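Local coordinates for protein CocE/NonD family hydrolase (PDB 3III) that probably hydrolyses ester or amide bonds as an alpha/beta hydrolase of the CocE/NonD family, related to the X-Pro dipeptidyl-peptidases, at residues Val69-Asp74 and Tyr147-Trp152; Asp117-Lys122 and Gln156-Gly161; Ala203-Ile208 and Thr529-Glu534; Trp456-His461 and Glu535-Gly540. All blocks are in the same frame, centred on the assembly; numbering follows the deposited sequence.

Contact 1 of 4, residues Val69-Asp74 and Tyr147-Trp152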
loop_
_atom_site.group_PDB
_atom_site.type_symbol
_atom_site.label_atom_id
_atom_site.label_comp_id
_atom_site.label_asym_id
_atom_site.label_seq_id
_atom_site.Cartn_x
_atom_site.Cartn_y
_atom_site.Cartn_z
ATOM N N VAL A 69 -11.858 -20.924 -7.514
ATOM C CA VAL A 69 -12.465 -20.013 -6.584
ATOM C C VAL A 69 -11.587 -18.764 -6.321
ATOM O O VAL A 69 -10.407 -18.899 -6.007
ATOM C CB VAL A 69 -12.711 -20.653 -5.254
ATOM C CG1 VAL A 69 -13.325 -19.597 -4.281
ATOM C CG2 VAL A 69 -13.566 -21.931 -5.422
ATOM N N VAL A 70 -12.187 -17.599 -6.532
ATOM C CA VAL A 70 -11.594 -16.309 -6.231
ATOM C C VAL A 70 -12.194 -15.854 -4.902
ATOM O O VAL A 70 -13.410 -15.883 -4.733
ATOM C CB VAL A 70 -11.909 -15.259 -7.310
ATOM C CG1 VAL A 70 -11.309 -13.871 -6.911
ATOM C CG2 VAL A 70 -11.377 -15.723 -8.728
HETATM N N MSE A 71 -11.352 -15.489 -3.935
HETATM C CA MSE A 71 -11.838 -15.107 -2.593
HETATM C C MSE A 71 -11.245 -13.801 -2.131
HETATM O O MSE A 71 -10.106 -13.472 -2.513
HETATM C CB MSE A 71 -11.444 -16.177 -1.585
HETATM C CG MSE A 71 -12.089 -15.963 -0.201
HETATM SE SE MSE A 71 -11.661 -17.518 0.970
HETATM C CE MSE A 71 -12.703 -18.891 0.013
ATOM N N SER A 72 -12.043 -12.995 -1.417
ATOM C CA SER A 72 -11.514 -11.866 -0.679
ATOM C C SER A 72 -12.156 -11.817 0.695
ATOM O O SER A 72 -13.315 -12.316 0.932
ATOM C CB SER A 72 -11.712 -10.535 -1.421
ATOM O OG SER A 72 -13.068 -10.122 -1.354
ATOM N N ALA A 73 -11.442 -11.184 1.632
ATOM C CA ALA A 73 -11.935 -11.079 3.020
ATOM C C ALA A 73 -11.512 -9.774 3.706
ATOM O O ALA A 73 -10.370 -9.334 3.619
ATOM C CB ALA A 73 -11.497 -12.264 3.824
ATOM N N ASP A 74 -12.457 -9.183 4.447
ATOM C CA ASP A 74 -12.245 -7.974 5.180
ATOM C C ASP A 74 -13.315 -7.846 6.269
ATOM O O ASP A 74 -14.140 -8.725 6.467
ATOM C CB ASP A 74 -12.303 -6.773 4.213
ATOM C CG ASP A 74 -13.576 -6.725 3.472
ATOM O OD1 ASP A 74 -14.597 -6.403 4.097
ATOM O OD2 ASP A 74 -13.568 -7.116 2.291
ATOM N N TYR A 147 -7.732 -18.609 6.881
ATOM C CA TYR A 147 -7.258 -19.914 6.518
ATOM C C TYR A 147 -8.377 -20.954 6.580
ATOM O O TYR A 147 -8.515 -21.763 5.642
ATOM C CB TYR A 147 -6.136 -20.296 7.454
ATOM C CG TYR A 147 -5.437 -21.640 7.297
ATOM C CD1 TYR A 147 -6.087 -22.868 7.520
ATOM C CD2 TYR A 147 -4.072 -21.669 7.096
ATOM C CE1 TYR A 147 -5.373 -24.079 7.469
ATOM C CE2 TYR A 147 -3.368 -22.878 7.027
ATOM C CZ TYR A 147 -4.008 -24.054 7.217
ATOM O OH TYR A 147 -3.266 -25.214 7.152
ATOM N N GLU A 148 -9.167 -20.942 7.665
ATOM C CA GLU A 148 -10.283 -21.895 7.747
ATOM C C GLU A 148 -11.289 -21.761 6.575
ATOM O O GLU A 148 -11.814 -22.792 6.043
ATOM C CB GLU A 148 -10.998 -21.830 9.115
ATOM C CG GLU A 148 -10.154 -22.246 10.308
ATOM C CD GLU A 148 -10.972 -22.726 11.506
ATOM O OE1 GLU A 148 -11.675 -23.730 11.314
ATOM O OE2 GLU A 148 -10.901 -22.114 12.610
ATOM N N VAL A 149 -11.563 -20.533 6.154
ATOM C CA VAL A 149 -12.518 -20.312 5.100
ATOM C C VAL A 149 -11.948 -20.803 3.746
ATOM O O VAL A 149 -12.702 -21.377 2.922
ATOM C CB VAL A 149 -13.028 -18.834 5.039
ATOM C CG1 VAL A 149 -14.084 -18.672 3.948
ATOM C CG2 VAL A 149 -13.624 -18.391 6.449
ATOM N N ILE A 150 -10.646 -20.590 3.516
ATOM C CA ILE A 150 -9.972 -21.094 2.309
ATOM C C ILE A 150 -10.113 -22.589 2.221
ATOM O O ILE A 150 -10.503 -23.121 1.185
ATOM C CB ILE A 150 -8.460 -20.674 2.249
ATOM C CG1 ILE A 150 -8.373 -19.170 2.032
ATOM C CG2 ILE A 150 -7.711 -21.477 1.196
ATOM C CD1 ILE A 150 -7.002 -18.573 2.274
ATOM N N GLU A 151 -9.807 -23.279 3.318
ATOM C CA GLU A 151 -9.837 -24.735 3.340
ATOM C C GLU A 151 -11.252 -25.282 3.234
ATOM O O GLU A 151 -11.458 -26.317 2.622
ATOM C CB GLU A 151 -9.089 -25.265 4.569
ATOM C CG GLU A 151 -7.583 -24.917 4.525
ATOM C CD GLU A 151 -6.889 -25.376 3.222
ATOM O OE1 GLU A 151 -6.907 -26.616 2.969
ATOM O OE2 GLU A 151 -6.348 -24.526 2.459
ATOM N N TRP A 152 -12.225 -24.580 3.803
ATOM C CA TRP A 152 -13.630 -24.950 3.669
ATOM C C TRP A 152 -14.108 -24.862 2.199
ATOM O O TRP A 152 -14.749 -25.789 1.690
ATOM C CB TRP A 152 -14.472 -24.038 4.540
ATOM C CG TRP A 152 -15.956 -24.209 4.340
ATOM C CD1 TRP A 152 -16.776 -25.086 4.985
ATOM C CD2 TRP A 152 -16.764 -23.488 3.437
ATOM N NE1 TRP A 152 -18.061 -24.944 4.528
ATOM C CE2 TRP A 152 -18.075 -23.971 3.572
ATOM C CE3 TRP A 152 -16.513 -22.458 2.522
ATOM C CZ2 TRP A 152 -19.137 -23.460 2.823
ATOM C CZ3 TRP A 152 -17.568 -21.945 1.803
ATOM C CH2 TRP A 152 -18.862 -22.463 1.947
#
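Met71, present as selenomethionine, reaches from its strand to the side chains of Val149 and Ile150 on the helix that lies over it. Its selenium does most of the touching: SE sits 3.8 Å from CG1 of Ile150 and 4.0 Å from CG1 of Val149, and so rests against two consecutive helix residues. The chain leaves the strand with CG anti to the backbone N (chi1 -171°) and runs extended through chi2, which carries the selenium across to the helix. A bend at chi3 (-67°) then turns the methyl toward Val149, where CE comes to 3.8 Å from the backbone O of Val149. No hydrogen bond links the two segments; one long side chain spans the gap between a strand and a helix whose closest CA atoms, those of Met71 and Ile150, are 8.0 Å apart. In this alpha/beta-hydrolase fold the contact seats helix 140-154 on the central sheet through the apolar side chain that the strand turns to it. Tyr146 and Ala153 of the same helix also touch Met71, and Val149 reaches Val123 on strand 119-124. Ile150 leans on Val178 of helix 170-179, while strand 67-74 itself runs between strands 119-124 and 162-168, parallel to both.

Contact 2 of 4, residues Asp117-Lys122 and Gln156-Gly161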
loop_
_atom_site.group_PDB
_atom_site.type_symbol
_atom_site.label_atom_id
_atom_site.label_comp_id
_atom_site.label_asym_id
_atom_site.label_seq_id
_atom_site.Cartn_x
_atom_site.Cartn_y
_atom_site.Cartn_z
ATOM N N ASP A 117 -16.306 -18.302 -15.691
ATOM C CA ASP A 117 -16.348 -19.619 -15.046
ATOM C C ASP A 117 -15.392 -19.742 -13.893
ATOM O O ASP A 117 -14.673 -20.760 -13.755
ATOM C CB ASP A 117 -16.099 -20.766 -16.053
ATOM C CG ASP A 117 -17.115 -20.730 -17.220
ATOM O OD1 ASP A 117 -18.291 -20.858 -16.877
ATOM O OD2 ASP A 117 -16.738 -20.558 -18.422
ATOM N N TYR A 118 -15.451 -18.746 -13.026
ATOM C CA TYR A 118 -14.873 -18.766 -11.689
ATOM C C TYR A 118 -16.024 -18.657 -10.675
ATOM O O TYR A 118 -17.123 -18.159 -10.986
ATOM C CB TYR A 118 -13.948 -17.585 -11.420
ATOM C CG TYR A 118 -12.625 -17.647 -12.058
ATOM C CD1 TYR A 118 -11.496 -18.073 -11.338
ATOM C CD2 TYR A 118 -12.462 -17.294 -13.409
ATOM C CE1 TYR A 118 -10.264 -18.144 -11.942
ATOM C CE2 TYR A 118 -11.194 -17.363 -14.018
ATOM C CZ TYR A 118 -10.121 -17.825 -13.283
ATOM O OH TYR A 118 -8.907 -17.876 -13.861
ATOM N N VAL A 119 -15.783 -19.133 -9.483
ATOM C CA VAL A 119 -16.636 -18.839 -8.342
ATOM C C VAL A 119 -16.002 -17.634 -7.597
ATOM O O VAL A 119 -14.799 -17.509 -7.566
ATOM C CB VAL A 119 -16.812 -20.075 -7.414
ATOM C CG1 VAL A 119 -17.369 -19.681 -6.015
ATOM C CG2 VAL A 119 -17.688 -21.138 -8.087
ATOM N N VAL A 120 -16.827 -16.706 -7.074
ATOM C CA VAL A 120 -16.358 -15.653 -6.182
ATOM C C VAL A 120 -16.953 -15.824 -4.775
ATOM O O VAL A 120 -18.187 -15.912 -4.616
ATOM C CB VAL A 120 -16.607 -14.220 -6.740
ATOM C CG1 VAL A 120 -16.177 -13.153 -5.711
ATOM C CG2 VAL A 120 -15.846 -13.977 -8.117
ATOM N N VAL A 121 -16.080 -15.869 -3.753
ATOM C CA VAL A 121 -16.556 -15.971 -2.354
ATOM C C VAL A 121 -16.156 -14.707 -1.671
ATOM O O VAL A 121 -14.997 -14.275 -1.766
ATOM C CB VAL A 121 -15.964 -17.169 -1.571
ATOM C CG1 VAL A 121 -16.430 -17.127 -0.110
ATOM C CG2 VAL A 121 -16.267 -18.533 -2.267
ATOM N N LYS A 122 -17.120 -14.069 -1.009
ATOM C CA LYS A 122 -16.874 -12.796 -0.293
ATOM C C LYS A 122 -17.034 -13.080 1.174
ATOM O O LYS A 122 -18.095 -13.518 1.606
ATOM C CB LYS A 122 -17.870 -11.707 -0.736
ATOM C CG LYS A 122 -17.648 -10.376 -0.054
ATOM C CD LYS A 122 -16.420 -9.629 -0.666
ATOM C CE LYS A 122 -15.771 -8.773 0.417
ATOM N NZ LYS A 122 -14.519 -8.164 0.075
ATOM N N GLN A 156 -16.003 -27.639 -1.159
ATOM C CA GLN A 156 -17.385 -27.503 -1.557
ATOM C C GLN A 156 -17.667 -28.080 -2.954
ATOM O O GLN A 156 -16.808 -28.176 -3.808
ATOM C CB GLN A 156 -17.799 -26.041 -1.515
ATOM C CG GLN A 156 -17.730 -25.427 -0.134
ATOM C CD GLN A 156 -18.285 -26.308 0.945
ATOM O OE1 GLN A 156 -19.483 -26.627 0.936
ATOM N NE2 GLN A 156 -17.407 -26.757 1.869
ATOM N N SER A 157 -18.924 -28.388 -3.189
ATOM C CA SER A 157 -19.336 -29.089 -4.406
ATOM C C SER A 157 -18.973 -28.288 -5.673
ATOM O O SER A 157 -18.676 -28.876 -6.734
ATOM C CB SER A 157 -20.840 -29.397 -4.316
ATOM O OG SER A 157 -21.569 -28.165 -4.334
ATOM N N TRP A 158 -18.994 -26.969 -5.578
ATOM C CA TRP A 158 -18.700 -26.105 -6.720
ATOM C C TRP A 158 -17.219 -25.751 -6.879
ATOM O O TRP A 158 -16.874 -24.909 -7.720
ATOM C CB TRP A 158 -19.542 -24.814 -6.660
ATOM C CG TRP A 158 -19.760 -24.278 -5.210
ATOM C CD1 TRP A 158 -20.874 -24.408 -4.455
ATOM C CD2 TRP A 158 -18.796 -23.612 -4.386
ATOM N NE1 TRP A 158 -20.687 -23.829 -3.220
ATOM C CE2 TRP A 158 -19.418 -23.339 -3.148
ATOM C CE3 TRP A 158 -17.474 -23.209 -4.575
ATOM C CZ2 TRP A 158 -18.766 -22.694 -2.114
ATOM C CZ3 TRP A 158 -16.825 -22.559 -3.552
ATOM C CH2 TRP A 158 -17.483 -22.289 -2.333
ATOM N N SER A 159 -16.344 -26.367 -6.088
ATOM C CA SER A 159 -14.948 -25.964 -6.059
ATOM C C SER A 159 -14.067 -27.017 -6.697
ATOM O O SER A 159 -14.176 -28.206 -6.391
ATOM C CB SER A 159 -14.505 -25.705 -4.624
ATOM O OG SER A 159 -13.096 -25.524 -4.579
ATOM N N ASN A 160 -13.175 -26.564 -7.558
ATOM C CA ASN A 160 -12.171 -27.439 -8.154
ATOM C C ASN A 160 -10.972 -27.665 -7.249
ATOM O O ASN A 160 -9.992 -28.270 -7.682
ATOM C CB ASN A 160 -11.722 -26.968 -9.555
ATOM C CG ASN A 160 -10.701 -25.778 -9.513
ATOM O OD1 ASN A 160 -10.413 -25.222 -8.460
ATOM N ND2 ASN A 160 -10.181 -25.403 -10.664
ATOM N N GLY A 161 -11.031 -27.128 -6.024
ATOM C CA GLY A 161 -9.955 -27.334 -5.050
ATOM C C GLY A 161 -8.894 -26.228 -5.004
ATOM O O GLY A 161 -8.082 -26.215 -4.086
#
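Val119 and Val121 present methyl groups to the indole of Trp158, and apolar contact accounts for everything that passes between the segments. Val119 sets CG1 anti to its backbone N (chi1 164°), and this branch lies 3.8 Å from CE3 of Trp158 and equally near its CZ3, while CG2 of the same valine approaches the backbone O of Trp158 at 3.9 Å. Two residues along the strand, on the same side of it, CG2 of Val121 meets CH2 of Trp158 at 3.9 Å. Both valines thus touch the benzene half of the indole, obliquely, with their side chains roughly perpendicular to that of the tryptophan. Within the second segment, CB of Gln156 lies over the rim of one indole face, 3.5 Å above its plane. The strand belongs to the central sheet of the alpha/beta-hydrolase fold, and the tryptophan sits in the connection between helix 140-154 and the next sheet strand, 162-168; Ile58 and Arg60 of the adjoining strand 53-60 also touch the indole. No hydrogen bond crosses between the segments. A type I turn from Gln156 to Ser159 is closed by Ser159 N bonding to Gln156 O at 2.9 Å. At the end of that turn, OG of Ser159 accepts from Gly161 N at 3.0 Å, an ST turn.

Contact 3 of 4, residues Ala203-Ile208 and Thr529-Glu534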
loop_
_atom_site.group_PDB
_atom_site.type_symbol
_atom_site.label_atom_id
_atom_site.label_comp_id
_atom_site.label_asym_id
_atom_site.label_seq_id
_atom_site.Cartn_x
_atom_site.Cartn_y
_atom_site.Cartn_z
ATOM N N ALA A 203 0.553 3.070 11.379
ATOM C CA ALA A 203 0.462 3.597 12.766
ATOM C C ALA A 203 1.486 4.730 13.037
ATOM O O ALA A 203 1.207 5.699 13.749
ATOM C CB ALA A 203 0.572 2.433 13.835
ATOM N N PHE A 204 2.681 4.591 12.459
ATOM C CA PHE A 204 3.745 5.559 12.606
ATOM C C PHE A 204 4.536 5.615 11.325
ATOM O O PHE A 204 4.723 4.626 10.628
ATOM C CB PHE A 204 4.743 5.194 13.738
ATOM C CG PHE A 204 4.089 4.911 15.089
ATOM C CD1 PHE A 204 4.022 5.902 16.105
ATOM C CD2 PHE A 204 3.548 3.660 15.343
ATOM C CE1 PHE A 204 3.380 5.656 17.300
ATOM C CE2 PHE A 204 2.961 3.403 16.560
ATOM C CZ PHE A 204 2.857 4.416 17.527
ATOM N N HIS A 205 5.016 6.784 11.005
ATOM C CA HIS A 205 5.982 6.907 9.917
ATOM C C HIS A 205 7.306 7.321 10.490
ATOM O O HIS A 205 7.424 8.391 11.051
ATOM C CB HIS A 205 5.499 7.916 8.899
ATOM C CG HIS A 205 4.210 7.546 8.290
ATOM N ND1 HIS A 205 3.041 8.205 8.588
ATOM C CD2 HIS A 205 3.879 6.545 7.437
ATOM C CE1 HIS A 205 2.049 7.643 7.922
ATOM N NE2 HIS A 205 2.530 6.645 7.209
ATOM N N GLY A 206 8.312 6.443 10.378
ATOM C CA GLY A 206 9.604 6.770 10.998
ATOM C C GLY A 206 9.508 6.986 12.483
ATOM O O GLY A 206 10.321 7.693 13.075
ATOM N N GLY A 207 8.528 6.338 13.128
ATOM C CA GLY A 207 8.320 6.596 14.539
ATOM C C GLY A 207 7.378 7.760 14.870
ATOM O O GLY A 207 7.055 7.980 16.062
ATOM N N ILE A 208 6.958 8.541 13.870
ATOM C CA ILE A 208 6.072 9.712 14.142
ATOM C C ILE A 208 4.628 9.187 13.968
ATOM O O ILE A 208 4.292 8.733 12.866
ATOM C CB ILE A 208 6.309 10.882 13.138
ATOM C CG1 ILE A 208 7.790 11.241 13.010
ATOM C CG2 ILE A 208 5.451 12.147 13.511
ATOM C CD1 ILE A 208 8.088 12.323 11.876
ATOM N N THR A 529 -8.625 11.558 5.237
ATOM C CA THR A 529 -8.245 10.436 4.365
ATOM C C THR A 529 -6.737 10.323 4.141
ATOM O O THR A 529 -6.260 9.258 3.768
ATOM C CB THR A 529 -8.928 10.523 2.968
ATOM O OG1 THR A 529 -8.559 11.743 2.374
ATOM C CG2 THR A 529 -10.442 10.426 3.085
ATOM N N ARG A 530 -5.999 11.417 4.383
ATOM C CA ARG A 530 -4.547 11.394 4.242
ATOM C C ARG A 530 -3.891 11.230 5.612
ATOM O O ARG A 530 -4.500 11.525 6.657
ATOM C CB ARG A 530 -4.122 12.653 3.522
ATOM C CG ARG A 530 -2.688 12.718 3.099
ATOM C CD ARG A 530 -2.427 13.960 2.307
ATOM N NE ARG A 530 -1.026 13.979 1.950
ATOM C CZ ARG A 530 -0.195 14.985 2.169
ATOM N NH1 ARG A 530 -0.623 16.132 2.665
ATOM N NH2 ARG A 530 1.067 14.841 1.886
ATOM N N TYR A 531 -2.644 10.745 5.639
ATOM C CA TYR A 531 -1.852 10.826 6.897
ATOM C C TYR A 531 -1.809 12.275 7.374
ATOM O O TYR A 531 -1.912 13.197 6.549
ATOM C CB TYR A 531 -0.435 10.215 6.733
ATOM C CG TYR A 531 0.320 10.761 5.532
ATOM C CD1 TYR A 531 0.702 12.098 5.478
ATOM C CD2 TYR A 531 0.616 9.942 4.435
ATOM C CE1 TYR A 531 1.399 12.610 4.369
ATOM C CE2 TYR A 531 1.311 10.445 3.312
ATOM C CZ TYR A 531 1.678 11.785 3.274
ATOM O OH TYR A 531 2.415 12.247 2.159
ATOM N N GLU A 532 -1.739 12.456 8.699
ATOM C CA GLU A 532 -1.370 13.719 9.332
ATOM C C GLU A 532 -0.382 13.397 10.461
ATOM O O GLU A 532 -0.308 12.238 10.929
ATOM C CB GLU A 532 -2.610 14.439 9.852
ATOM C CG GLU A 532 -3.540 14.883 8.743
ATOM C CD GLU A 532 -4.827 15.564 9.228
ATOM O OE1 GLU A 532 -4.980 15.878 10.423
ATOM O OE2 GLU A 532 -5.706 15.738 8.376
ATOM N N HIS A 533 0.388 14.391 10.875
ATOM C CA HIS A 533 1.337 14.193 11.954
ATOM C C HIS A 533 1.292 15.392 12.900
ATOM O O HIS A 533 2.233 16.166 12.983
ATOM C CB HIS A 533 2.755 13.926 11.358
ATOM C CG HIS A 533 2.801 12.742 10.423
ATOM N ND1 HIS A 533 2.656 12.869 9.055
ATOM C CD2 HIS A 533 2.981 11.427 10.653
ATOM C CE1 HIS A 533 2.710 11.678 8.495
ATOM N NE2 HIS A 533 2.895 10.784 9.440
ATOM N N GLU A 534 0.173 15.552 13.584
ATOM C CA GLU A 534 -0.053 16.735 14.396
ATOM C C GLU A 534 0.444 16.587 15.835
ATOM O O GLU A 534 0.333 17.528 16.622
ATOM C CB GLU A 534 -1.535 17.096 14.407
ATOM C CG GLU A 534 -2.114 17.389 13.034
ATOM C CD GLU A 534 -1.825 18.763 12.541
ATOM O OE1 GLU A 534 -1.997 19.757 13.278
ATOM O OE2 GLU A 534 -1.433 18.865 11.381
#
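His205 and His533 meet through their ring nitrogens, ND1 of His205 lying 2.7 Å from NE2 of His533 in a moderately bent hydrogen bond (148°) that either ring could donate. The rings touch rim to rim, their planes turned 72° against each other, and ND1 of His205 lies in the plane of the His533 ring, at its edge. Both histidines set CG anti to their own carbonyl carbon, which directs the two imidazoles into the gap between the segments. Their remaining nitrogens are also engaged: NE2 of His205 bonds to Gly272 O and ND1 of His533 to Glu517, so each imidazole is held at two points and its rotation is restrained. Ile208 closes in beside the pair, its CG2 lying 3.8 Å from CD2 of His533. At the His205 ring, CB of Tyr531 packs 3.8 Å from CE1 of His205. Tyr531 holds CG between its backbone N and carbonyl carbon (chi1 51°), and it is CB, not the ring, that makes this close approach. The phenol has CG of Arg530 over one face, and its OH accepts from NH2 of Arg530 at 2.9 Å, tilted out of the guanidinium plane. Trp456 stacks on His205 and meets the His533 ring as well. The result is a buried aromatic cluster joining the tight type I' hairpin of His205 to Ile208, in the hydrolase region, to a loop of the C-terminal non-catalytic region.

Contact 4 of 4, residues Trp456-His461 and Glu535-Gly540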
loop_
_atom_site.group_PDB
_atom_site.type_symbol
_atom_site.label_atom_id
_atom_site.label_comp_id
_atom_site.label_asym_id
_atom_site.label_seq_id
_atom_site.Cartn_x
_atom_site.Cartn_y
_atom_site.Cartn_z
ATOM N N TRP A 456 9.940 10.062 6.430
ATOM C CA TRP A 456 9.836 10.643 7.779
ATOM C C TRP A 456 10.782 9.991 8.775
ATOM O O TRP A 456 11.043 8.781 8.707
ATOM C CB TRP A 456 8.440 10.425 8.329
ATOM C CG TRP A 456 7.304 10.961 7.531
ATOM C CD1 TRP A 456 6.642 12.147 7.750
ATOM C CD2 TRP A 456 6.606 10.306 6.481
ATOM N NE1 TRP A 456 5.626 12.290 6.859
ATOM C CE2 TRP A 456 5.557 11.169 6.077
ATOM C CE3 TRP A 456 6.762 9.080 5.830
ATOM C CZ2 TRP A 456 4.666 10.841 5.034
ATOM C CZ3 TRP A 456 5.911 8.769 4.791
ATOM C CH2 TRP A 456 4.855 9.661 4.413
ATOM N N LEU A 457 11.255 10.742 9.761
ATOM C CA LEU A 457 11.938 10.111 10.874
ATOM C C LEU A 457 11.870 10.943 12.163
ATOM O O LEU A 457 12.141 12.108 12.145
ATOM C CB LEU A 457 13.409 9.903 10.538
ATOM C CG LEU A 457 14.242 9.155 11.604
ATOM C CD1 LEU A 457 13.766 7.671 11.722
ATOM C CD2 LEU A 457 15.760 9.263 11.303
ATOM N N ARG A 458 11.571 10.287 13.270
ATOM C CA ARG A 458 11.746 10.855 14.600
ATOM C C ARG A 458 13.169 10.468 15.021
ATOM O O ARG A 458 13.580 9.284 15.027
ATOM C CB ARG A 458 10.653 10.340 15.533
ATOM C CG ARG A 458 10.769 10.839 16.986
ATOM C CD ARG A 458 9.481 10.598 17.741
ATOM N NE ARG A 458 8.457 11.558 17.344
ATOM C CZ ARG A 458 7.235 11.613 17.837
ATOM N NH1 ARG A 458 6.824 10.766 18.763
ATOM N NH2 ARG A 458 6.401 12.524 17.380
ATOM N N VAL A 459 13.973 11.488 15.278
ATOM C CA VAL A 459 15.418 11.289 15.436
ATOM C C VAL A 459 15.779 10.416 16.648
ATOM O O VAL A 459 16.750 9.669 16.611
ATOM C CB VAL A 459 16.149 12.677 15.382
ATOM C CG1 VAL A 459 17.639 12.581 15.752
ATOM C CG2 VAL A 459 15.945 13.283 13.966
ATOM N N SER A 460 14.990 10.455 17.718
ATOM C CA SER A 460 15.214 9.505 18.829
ATOM C C SER A 460 15.054 8.020 18.381
ATOM O O SER A 460 15.562 7.114 19.034
ATOM C CB SER A 460 14.307 9.794 20.021
ATOM O OG SER A 460 12.976 9.539 19.686
ATOM N N HIS A 461 14.436 7.803 17.226
ATOM C CA HIS A 461 14.285 6.458 16.644
ATOM C C HIS A 461 15.295 6.118 15.556
ATOM O O HIS A 461 15.112 5.150 14.790
ATOM C CB HIS A 461 12.880 6.361 16.052
ATOM C CG HIS A 461 11.801 6.323 17.087
ATOM N ND1 HIS A 461 10.752 5.415 17.052
ATOM C CD2 HIS A 461 11.626 7.060 18.206
ATOM C CE1 HIS A 461 9.963 5.625 18.091
ATOM N NE2 HIS A 461 10.474 6.612 18.814
ATOM N N GLU A 535 0.943 15.405 16.203
ATOM C CA GLU A 535 1.551 15.228 17.516
ATOM C C GLU A 535 3.065 15.128 17.352
ATOM O O GLU A 535 3.596 14.052 17.055
ATOM C CB GLU A 535 0.955 13.993 18.232
ATOM C CG GLU A 535 -0.468 14.264 18.682
ATOM C CD GLU A 535 -1.255 13.014 19.072
ATOM O OE1 GLU A 535 -0.675 11.915 19.206
ATOM O OE2 GLU A 535 -2.483 13.140 19.253
ATOM N N THR A 536 3.730 16.268 17.524
ATOM C CA THR A 536 5.146 16.442 17.173
ATOM C C THR A 536 5.977 16.705 18.437
ATOM O O THR A 536 5.475 17.307 19.377
ATOM C CB THR A 536 5.346 17.651 16.182
ATOM O OG1 THR A 536 6.703 17.707 15.783
ATOM C CG2 THR A 536 5.008 18.974 16.871
ATOM N N VAL A 537 7.249 16.280 18.418
ATOM C CA VAL A 537 8.282 16.636 19.442
ATOM C C VAL A 537 9.065 17.914 19.130
ATOM O O VAL A 537 9.896 18.350 19.923
ATOM C CB VAL A 537 9.363 15.512 19.576
ATOM C CG1 VAL A 537 8.760 14.208 20.075
ATOM C CG2 VAL A 537 10.109 15.298 18.209
ATOM N N ASN A 538 8.801 18.515 17.978
ATOM C CA ASN A 538 9.505 19.703 17.527
ATOM C C ASN A 538 9.328 20.969 18.365
ATOM O O ASN A 538 8.226 21.368 18.730
ATOM C CB ASN A 538 9.172 20.013 16.065
ATOM C CG ASN A 538 9.842 19.050 15.117
ATOM O OD1 ASN A 538 10.821 18.419 15.488
ATOM N ND2 ASN A 538 9.327 18.919 13.899
ATOM N N LYS A 539 10.439 21.617 18.638
ATOM C CA LYS A 539 10.407 22.949 19.231
ATOM C C LYS A 539 11.633 23.694 18.731
ATOM O O LYS A 539 12.758 23.191 18.825
ATOM C CB LYS A 539 10.394 22.870 20.761
ATOM C CG LYS A 539 10.153 24.217 21.456
ATOM C CD LYS A 539 10.303 24.113 22.995
ATOM C CE LYS A 539 10.520 25.480 23.669
ATOM N NZ LYS A 539 9.258 26.209 23.512
ATOM N N GLY A 540 11.412 24.874 18.178
ATOM C CA GLY A 540 12.527 25.769 17.859
ATOM C C GLY A 540 13.299 25.353 16.636
ATOM O O GLY A 540 12.750 24.708 15.748
HETATM O O HOH W 1 4.132 12.039 19.385
#
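Arg458 lays its guanidinium against Val537, and these two residues contribute most of the surface buried here. CG1 of Val537 sits over the centre of one face of the flat group, 3.8 Å from CZ of Arg458, so the methyl meets the delocalised plane and leaves the edge to polar partners. The arginine gets there by starting extended, with CG anti to the backbone N, and then bending at chi3 (-75°), which swings its end to the loop although its first bond does not point there. Val537 places CG1 anti to its carbonyl carbon (chi1 -63°), the position from which it reaches the guanidinium. Glu535, the third participant, uses its backbone. Its O lies near the guanidinium plane at the edge, 3.2 Å from NH2 of Arg458, in a weak hydrogen bond, long and bent (129°). A water in the same plane supplements it, accepting from NH1 of Arg458 at 3.0 Å and donating to Glu535 O at 3.1 Å. The strongest polar partner of the arginine is Asp424, which forms a salt bridge with NE, while the carboxylate of Glu535 pairs with Arg215. An ST turn encloses Val537, with Asn538 N donating to OG1 of Thr536 at 3.1 Å. The contact lies at the surface, where the end of strand 447-458 meets the loop between strands 508-514 and 541-546; Ile208 and Pro209 of strand 208-209 also touch Arg458.

From the N terminus, strand 67-74 opens contact 1 and strand 119-124 opens contact 2 before helix 140-154 closes the first and the following turn closes the second. The two therefore cross, and they share a sheet in which their strands are neighbours, bridged by a salt bridge from Asp74 to Lys122. Contact 3 opens later, at 203-208, and closes only at 529-534, 321 residues on, to join the hydrolase region to the C-terminal one. Contact 4 opens inside that span, at 456-461, and closes directly after it at 535-540, so these also cross; a probable backbone hydrogen bond between Gly206 O and Arg458 N joins them. About 17 Å separates the nearest atoms of contacts 1 and 3.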